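Local structure of Crov588 (Cafeteriavirus, 6NYR) at residues W634-L645 with N658-D667. The protein is of unknown function but builds a circular leucine-rich-repeat structure from a long run of FNIP repeats. Residues are numbered along the deposited sequence; the frame is centred on the assembly and turned at random.
Sequences WYFNQELTENVL and NKDIILKNID
Leu640 N donates a hydrogen bond to Ile662 O (3.1 Å), meeting a lone pair in the carbonyl plane with an N-H...O angle of 161°, where the extended 634-645 segment runs past the end of the short helix 659-662. Two residues earlier, Gln638 O receives a weaker CA-H...O contact from Ile662 CA at 3.5 Å. The side chain of Ile662 turns into the apolar layer. Its CG2, anti to the backbone N, lies alongside Leu640 and touches Leu640 CD1 at 3.6 Å. Ile662 CD1, at the end of the other branch, meets the edge of the Phe636 ring near its plane, 4.0 Å from Phe636 CD2. Beyond the type I turn Leu663-Ile666, Ile666 CD1 lies against Leu640 CB (3.8 Å) and beside the Leu640 carbonyl. On the exposed margin, the extended Glu639 chain crosses Lys664, and Glu639 OE2 lies 3.4 Å from Lys664 CD; the opposite charges come near each other without forming a salt bridge. Further inward, Phe632 stacks on Phe636, while Leu640 packs on Leu652 and Ile662 on Ile654 of strand 651-655. The helical turn and following turn thus pack on apolar side chains of the FNIP repeat at 614-657, consistent with a C-terminal cap on an LRR solenoid.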
ATOM      1  N   TRP A 634       3.439 -27.809 -10.291  1.00 51.93           N
ATOM      2  CA  TRP A 634       4.834 -28.053 -10.652  1.00 53.08           C
ATOM      3  C   TRP A 634       5.026 -29.456 -11.207  1.00 52.56           C
ATOM      4  O   TRP A 634       5.619 -29.636 -12.275  1.00 53.19           O
ATOM      5  CB  TRP A 634       5.684 -27.828  -9.399  1.00 56.59           C
ATOM      6  CG  TRP A 634       7.153 -27.642  -9.572  1.00 61.55           C
ATOM      7  CD1 TRP A 634       7.852 -27.547 -10.737  1.00 62.92           C
ATOM      8  CD2 TRP A 634       8.113 -27.515  -8.514  1.00 65.57           C
ATOM      9  NE1 TRP A 634       9.191 -27.376 -10.472  1.00 63.34           N
ATOM     10  CE2 TRP A 634       9.375 -27.351  -9.113  1.00 67.05           C
ATOM     11  CE3 TRP A 634       8.024 -27.526  -7.118  1.00 64.31           C
ATOM     12  CZ2 TRP A 634      10.541 -27.196  -8.364  1.00 71.65           C
ATOM     13  CZ3 TRP A 634       9.182 -27.376  -6.379  1.00 67.70           C
ATOM     14  CH2 TRP A 634      10.425 -27.217  -7.002  1.00 70.94           C
ATOM     15  N   TYR A 635       4.507 -30.461 -10.510  1.00 52.27           N
ATOM     16  CA  TYR A 635       4.844 -31.847 -10.803  1.00 54.73           C
ATOM     17  C   TYR A 635       3.952 -32.485 -11.866  1.00 55.56           C
ATOM     18  O   TYR A 635       4.145 -33.663 -12.188  1.00 51.40           O
ATOM     19  CB  TYR A 635       4.783 -32.679  -9.512  1.00 55.95           C
ATOM     20  CG  TYR A 635       5.890 -32.382  -8.514  1.00 55.46           C
ATOM     21  CD1 TYR A 635       6.904 -31.485  -8.815  1.00 57.59           C
ATOM     22  CD2 TYR A 635       5.926 -33.014  -7.278  1.00 52.38           C
ATOM     23  CE1 TYR A 635       7.919 -31.215  -7.911  1.00 58.21           C
ATOM     24  CE2 TYR A 635       6.938 -32.753  -6.366  1.00 51.39           C
ATOM     25  CZ  TYR A 635       7.932 -31.852  -6.690  1.00 54.50           C
ATOM     26  OH  TYR A 635       8.942 -31.582  -5.795  1.00 55.71           O
ATOM     27  N   PHE A 636       3.000 -31.746 -12.438  1.00 58.02           N
ATOM     28  CA  PHE A 636       2.114 -32.336 -13.432  1.00 58.85           C
ATOM     29  C   PHE A 636       2.883 -32.641 -14.713  1.00 61.77           C
ATOM     30  O   PHE A 636       3.513 -31.756 -15.300  1.00 60.08           O
ATOM     31  CB  PHE A 636       0.946 -31.406 -13.748  1.00 58.61           C
ATOM     32  CG  PHE A 636       0.027 -31.932 -14.819  1.00 55.72           C
ATOM     33  CD1 PHE A 636      -0.907 -32.913 -14.530  1.00 53.67           C
ATOM     34  CD2 PHE A 636       0.106 -31.454 -16.115  1.00 52.55           C
ATOM     35  CE1 PHE A 636      -1.752 -33.399 -15.514  1.00 52.26           C
ATOM     36  CE2 PHE A 636      -0.732 -31.936 -17.102  1.00 52.19           C
ATOM     37  CZ  PHE A 636      -1.664 -32.909 -16.801  1.00 50.08           C
ATOM     38  N   ASN A 637       2.821 -33.896 -15.145  1.00 64.55           N
ATOM     39  CA  ASN A 637       3.680 -34.403 -16.211  1.00 64.15           C
ATOM     40  C   ASN A 637       2.914 -35.424 -17.048  1.00 65.09           C
ATOM     41  O   ASN A 637       3.286 -36.593 -17.157  1.00 66.46           O
ATOM     42  CB  ASN A 637       4.941 -35.012 -15.601  1.00 64.34           C
ATOM     43  CG  ASN A 637       6.102 -35.049 -16.565  1.00 64.11           C
ATOM     44  OD1 ASN A 637       6.252 -34.161 -17.406  1.00 64.80           O
ATOM     45  ND2 ASN A 637       6.934 -36.080 -16.457  1.00 63.65           N
ATOM     46  N   GLN A 638       1.815 -34.998 -17.666  1.00 64.35           N
ATOM     47  CA  GLN A 638       0.979 -35.880 -18.467  1.00 65.66           C
ATOM     48  C   GLN A 638       0.675 -35.234 -19.812  1.00 68.20           C
ATOM     49  O   GLN A 638       0.546 -34.012 -19.919  1.00 66.47           O
ATOM     50  CB  GLN A 638      -0.342 -36.213 -17.752  1.00 62.58           C
ATOM     51  CG  GLN A 638      -0.190 -36.906 -16.402  1.00 62.04           C
ATOM     52  CD  GLN A 638       0.478 -38.263 -16.517  1.00 64.69           C
ATOM     53  OE1 GLN A 638       1.474 -38.533 -15.849  1.00 64.76           O
ATOM     54  NE2 GLN A 638      -0.073 -39.130 -17.363  1.00 66.07           N
ATOM     55  N   GLU A 639       0.566 -36.071 -20.842  1.00 71.47           N
ATOM     56  CA  GLU A 639       0.216 -35.588 -22.167  1.00 73.31           C
ATOM     57  C   GLU A 639      -1.232 -35.113 -22.195  1.00 66.03           C
ATOM     58  O   GLU A 639      -2.149 -35.848 -21.815  1.00 62.40           O
ATOM     59  CB  GLU A 639       0.411 -36.697 -23.208  1.00 79.36           C
ATOM     60  CG  GLU A 639       1.849 -37.195 -23.373  1.00 83.65           C
ATOM     61  CD  GLU A 639       1.939 -38.426 -24.275  1.00 86.84           C
ATOM     62  OE1 GLU A 639       0.887 -39.040 -24.555  1.00 87.81           O
ATOM     63  OE2 GLU A 639       3.058 -38.784 -24.697  1.00 87.64           O
ATOM     64  N   LEU A 640      -1.441 -33.881 -22.638  1.00 63.66           N
ATOM     65  CA  LEU A 640      -2.777 -33.391 -22.940  1.00 64.32           C
ATOM     66  C   LEU A 640      -3.034 -33.533 -24.435  1.00 66.64           C
ATOM     67  O   LEU A 640      -2.152 -33.263 -25.257  1.00 68.83           O
ATOM     68  CB  LEU A 640      -2.962 -31.932 -22.525  1.00 61.61           C
ATOM     69  CG  LEU A 640      -3.015 -31.630 -21.030  1.00 58.71           C
ATOM     70  CD1 LEU A 640      -3.009 -30.123 -20.818  1.00 59.27           C
ATOM     71  CD2 LEU A 640      -4.238 -32.256 -20.393  1.00 55.87           C
ATOM     72  N   THR A 641      -4.242 -33.959 -24.780  1.00 67.52           N
ATOM     73  CA  THR A 641      -4.687 -34.039 -26.162  1.00 68.84           C
ATOM     74  C   THR A 641      -5.792 -33.013 -26.375  1.00 66.17           C
ATOM     75  O   THR A 641      -6.440 -32.560 -25.427  1.00 64.13           O
ATOM     76  CB  THR A 641      -5.193 -35.442 -26.506  1.00 70.69           C
ATOM     77  OG1 THR A 641      -6.354 -35.741 -25.722  1.00 70.58           O
ATOM     78  CG2 THR A 641      -4.111 -36.481 -26.227  1.00 71.19           C
ATOM     79  N   GLU A 642      -6.000 -32.641 -27.638  1.00 69.20           N
ATOM     80  CA  GLU A 642      -6.976 -31.598 -27.941  1.00 69.06           C
ATOM     81  C   GLU A 642      -8.398 -32.072 -27.659  1.00 64.44           C
ATOM     82  O   GLU A 642      -9.263 -31.259 -27.311  1.00 60.39           O
ATOM     83  CB  GLU A 642      -6.819 -31.150 -29.395  1.00 74.86           C
ATOM     84  CG  GLU A 642      -5.462 -30.496 -29.665  1.00 82.08           C
ATOM     85  CD  GLU A 642      -5.520 -29.337 -30.644  1.00 88.05           C
ATOM     86  OE1 GLU A 642      -6.617 -28.781 -30.859  1.00 89.27           O
ATOM     87  OE2 GLU A 642      -4.458 -28.983 -31.205  1.00 90.49           O
ATOM     88  N   ASN A 643      -8.657 -33.374 -27.794  1.00 64.37           N
ATOM     89  CA  ASN A 643      -9.981 -33.931 -27.548  1.00 66.04           C
ATOM     90  C   ASN A 643     -10.311 -34.059 -26.066  1.00 60.82           C
ATOM     91  O   ASN A 643     -11.416 -34.501 -25.731  1.00 59.54           O
ATOM     92  CB  ASN A 643     -10.105 -35.306 -28.211  1.00 72.88           C
ATOM     93  CG  ASN A 643      -9.054 -36.294 -27.721  1.00 78.26           C
ATOM     94  OD1 ASN A 643      -8.303 -36.011 -26.788  1.00 75.78           O
ATOM     95  ND2 ASN A 643      -9.005 -37.463 -28.348  1.00 84.09           N
ATOM     96  N   VAL A 644      -9.390 -33.681 -25.180  1.00 57.32           N
ATOM     97  CA  VAL A 644      -9.573 -33.802 -23.738  1.00 56.51           C
ATOM     98  C   VAL A 644      -9.903 -32.436 -23.155  1.00 52.52           C
ATOM     99  O   VAL A 644     -10.540 -32.338 -22.101  1.00 50.27           O
ATOM    100  CB  VAL A 644      -8.309 -34.400 -23.090  1.00 55.01           C
ATOM    101  CG1 VAL A 644      -8.169 -33.952 -21.655  1.00 51.82           C
ATOM    102  CG2 VAL A 644      -8.329 -35.925 -23.188  1.00 55.59           C
ATOM    103  N   LEU A 645      -9.463 -31.390 -23.813  1.00 50.79           N
ATOM    104  CA  LEU A 645      -9.683 -30.023 -23.342  1.00 51.98           C
ATOM    105  C   LEU A 645     -11.034 -29.514 -23.823  1.00 53.90           C
ATOM    106  O   LEU A 645     -11.384 -29.712 -24.996  1.00 56.96           O
ATOM    107  CB  LEU A 645      -8.583 -29.107 -23.838  1.00 51.02           C
ATOM    108  CG  LEU A 645      -7.169 -29.456 -23.359  1.00 48.77           C
ATOM    109  CD1 LEU A 645      -6.128 -28.659 -24.126  1.00 49.49           C
ATOM    110  CD2 LEU A 645      -7.031 -29.207 -21.866  1.00 47.63           C
ATOM    111  N   ASN A 658       7.985 -28.749 -18.243  1.00 69.25           N
ATOM    112  CA  ASN A 658       7.341 -29.944 -18.770  1.00 68.99           C
ATOM    113  C   ASN A 658       6.540 -29.681 -20.038  1.00 67.11           C
ATOM    114  O   ASN A 658       5.830 -30.578 -20.506  1.00 65.35           O
ATOM    115  CB  ASN A 658       6.423 -30.581 -17.716  1.00 67.61           C
ATOM    116  CG  ASN A 658       7.189 -31.247 -16.597  1.00 66.03           C
ATOM    117  OD1 ASN A 658       8.196 -31.913 -16.833  1.00 68.34           O
ATOM    118  ND2 ASN A 658       6.712 -31.081 -15.370  1.00 64.32           N
ATOM    119  N   LYS A 659       6.631 -28.478 -20.607  1.00 68.91           N
ATOM    120  CA  LYS A 659       5.795 -28.141 -21.756  1.00 72.46           C
ATOM    121  C   LYS A 659       5.955 -29.178 -22.864  1.00 73.74           C
ATOM    122  O   LYS A 659       4.968 -29.685 -23.413  1.00 73.33           O
ATOM    123  CB  LYS A 659       6.136 -26.734 -22.258  1.00 73.53           C
ATOM    124  CG  LYS A 659       7.535 -26.570 -22.830  1.00 75.61           C
ATOM    125  CD  LYS A 659       7.766 -25.133 -23.309  1.00 76.05           C
ATOM    126  CE  LYS A 659       9.075 -24.994 -24.081  1.00 79.33           C
ATOM    127  NZ  LYS A 659       9.111 -25.836 -25.312  1.00 80.03           N
ATOM    128  N   ASP A 660       7.204 -29.543 -23.173  1.00 75.89           N
ATOM    129  CA  ASP A 660       7.458 -30.453 -24.284  1.00 78.42           C
ATOM    130  C   ASP A 660       6.743 -31.784 -24.101  1.00 77.48           C
ATOM    131  O   ASP A 660       6.418 -32.453 -25.089  1.00 79.13           O
ATOM    132  CB  ASP A 660       8.962 -30.691 -24.441  1.00 81.19           C
ATOM    133  CG  ASP A 660       9.713 -29.443 -24.864  1.00 83.17           C
ATOM    134  OD1 ASP A 660       9.075 -28.513 -25.401  1.00 83.90           O
ATOM    135  OD2 ASP A 660      10.945 -29.394 -24.663  1.00 84.04           O
ATOM    136  N   ILE A 661       6.490 -32.186 -22.857  1.00 74.46           N
ATOM    137  CA  ILE A 661       5.773 -33.430 -22.607  1.00 72.42           C
ATOM    138  C   ILE A 661       4.267 -33.208 -22.620  1.00 69.47           C
ATOM    139  O   ILE A 661       3.508 -34.061 -23.088  1.00 67.55           O
ATOM    140  CB  ILE A 661       6.229 -34.052 -21.271  1.00 71.55           C
ATOM    141  CG1 ILE A 661       7.728 -34.341 -21.289  1.00 78.18           C
ATOM    142  CG2 ILE A 661       5.437 -35.331 -21.002  1.00 67.84           C
ATOM    143  CD1 ILE A 661       8.111 -35.668 -21.900  1.00 81.11           C
ATOM    144  N   ILE A 662       3.813 -32.063 -22.105  1.00 70.24           N
ATOM    145  CA  ILE A 662       2.381 -31.820 -21.989  1.00 69.50           C
ATOM    146  C   ILE A 662       1.782 -31.479 -23.344  1.00 64.46           C
ATOM    147  O   ILE A 662       0.647 -31.861 -23.649  1.00 62.53           O
ATOM    148  CB  ILE A 662       2.117 -30.700 -20.967  1.00 72.83           C
ATOM    149  CG1 ILE A 662       2.734 -31.048 -19.613  1.00 76.48           C
ATOM    150  CG2 ILE A 662       0.620 -30.447 -20.816  1.00 72.58           C
ATOM    151  CD1 ILE A 662       2.808 -29.871 -18.651  1.00 76.12           C
ATOM    152  N   LEU A 663       2.532 -30.757 -24.172  1.00 65.39           N
ATOM    153  CA  LEU A 663       2.049 -30.272 -25.456  1.00 68.13           C
ATOM    154  C   LEU A 663       2.582 -31.093 -26.623  1.00 68.38           C
ATOM    155  O   LEU A 663       2.510 -30.645 -27.774  1.00 66.58           O
ATOM    156  CB  LEU A 663       2.418 -28.797 -25.620  1.00 68.78           C
ATOM    157  CG  LEU A 663       1.959 -27.902 -24.467  1.00 65.86           C
ATOM    158  CD1 LEU A 663       2.315 -26.443 -24.711  1.00 64.61           C
ATOM    159  CD2 LEU A 663       0.457 -28.050 -24.239  1.00 65.92           C
ATOM    160  N   LYS A 664       3.109 -32.287 -26.344  1.00 72.40           N
ATOM    161  CA  LYS A 664       3.585 -33.177 -27.397  1.00 77.38           C
ATOM    162  C   LYS A 664       2.578 -33.278 -28.534  1.00 77.54           C
ATOM    163  O   LYS A 664       2.924 -33.102 -29.708  1.00 77.49           O
ATOM    164  CB  LYS A 664       3.867 -34.557 -26.800  1.00 79.33           C
ATOM    165  CG  LYS A 664       4.603 -35.529 -27.707  1.00 82.81           C
ATOM    166  CD  LYS A 664       4.336 -36.965 -27.252  1.00 85.72           C
ATOM    167  CE  LYS A 664       5.045 -37.993 -28.119  1.00 87.34           C
ATOM    168  NZ  LYS A 664       6.421 -38.288 -27.632  1.00 88.22           N
ATOM    169  N   ASN A 665       1.319 -33.549 -28.197  1.00 78.16           N
ATOM    170  CA  ASN A 665       0.269 -33.814 -29.178  1.00 79.45           C
ATOM    171  C   ASN A 665      -0.654 -32.618 -29.356  1.00 79.02           C
ATOM    172  O   ASN A 665      -1.870 -32.782 -29.495  1.00 80.40           O
ATOM    173  CB  ASN A 665      -0.537 -35.045 -28.767  1.00 79.18           C
ATOM    174  CG  ASN A 665       0.342 -36.228 -28.408  1.00 78.35           C
ATOM    175  OD1 ASN A 665       0.391 -36.653 -27.251  1.00 79.72           O
ATOM    176  ND2 ASN A 665       1.031 -36.774 -29.402  1.00 75.66           N
ATOM    177  N   ILE A 666      -0.113 -31.402 -29.345  1.00 76.11           N
ATOM    178  CA  ILE A 666      -0.927 -30.195 -29.450  1.00 76.73           C
ATOM    179  C   ILE A 666      -0.196 -29.202 -30.342  1.00 80.71           C
ATOM    180  O   ILE A 666       0.879 -28.712 -29.979  1.00 81.54           O
ATOM    181  CB  ILE A 666      -1.215 -29.565 -28.077  1.00 75.19           C
ATOM    182  CG1 ILE A 666      -2.159 -30.457 -27.273  1.00 72.14           C
ATOM    183  CG2 ILE A 666      -1.805 -28.172 -28.241  1.00 75.81           C
ATOM    184  CD1 ILE A 666      -2.252 -30.084 -25.810  1.00 72.46           C
ATOM    185  N   ASP A 667      -0.777 -28.900 -31.501  1.00 83.36           N
ATOM    186  CA  ASP A 667      -0.253 -27.852 -32.373  1.00 85.93           C
ATOM    187  C   ASP A 667      -0.541 -26.511 -31.709  1.00 83.05           C
ATOM    188  O   ASP A 667      -1.656 -25.989 -31.792  1.00 82.29           O
ATOM    189  CB  ASP A 667      -0.891 -27.938 -33.755  1.00 90.63           C
ATOM    190  CG  ASP A 667      -0.032 -27.298 -34.834  1.00 96.14           C
ATOM    191  OD1 ASP A 667       0.820 -26.448 -34.497  1.00 98.21           O
ATOM    192  OD2 ASP A 667      -0.211 -27.644 -36.023  1.00 97.27           O
TER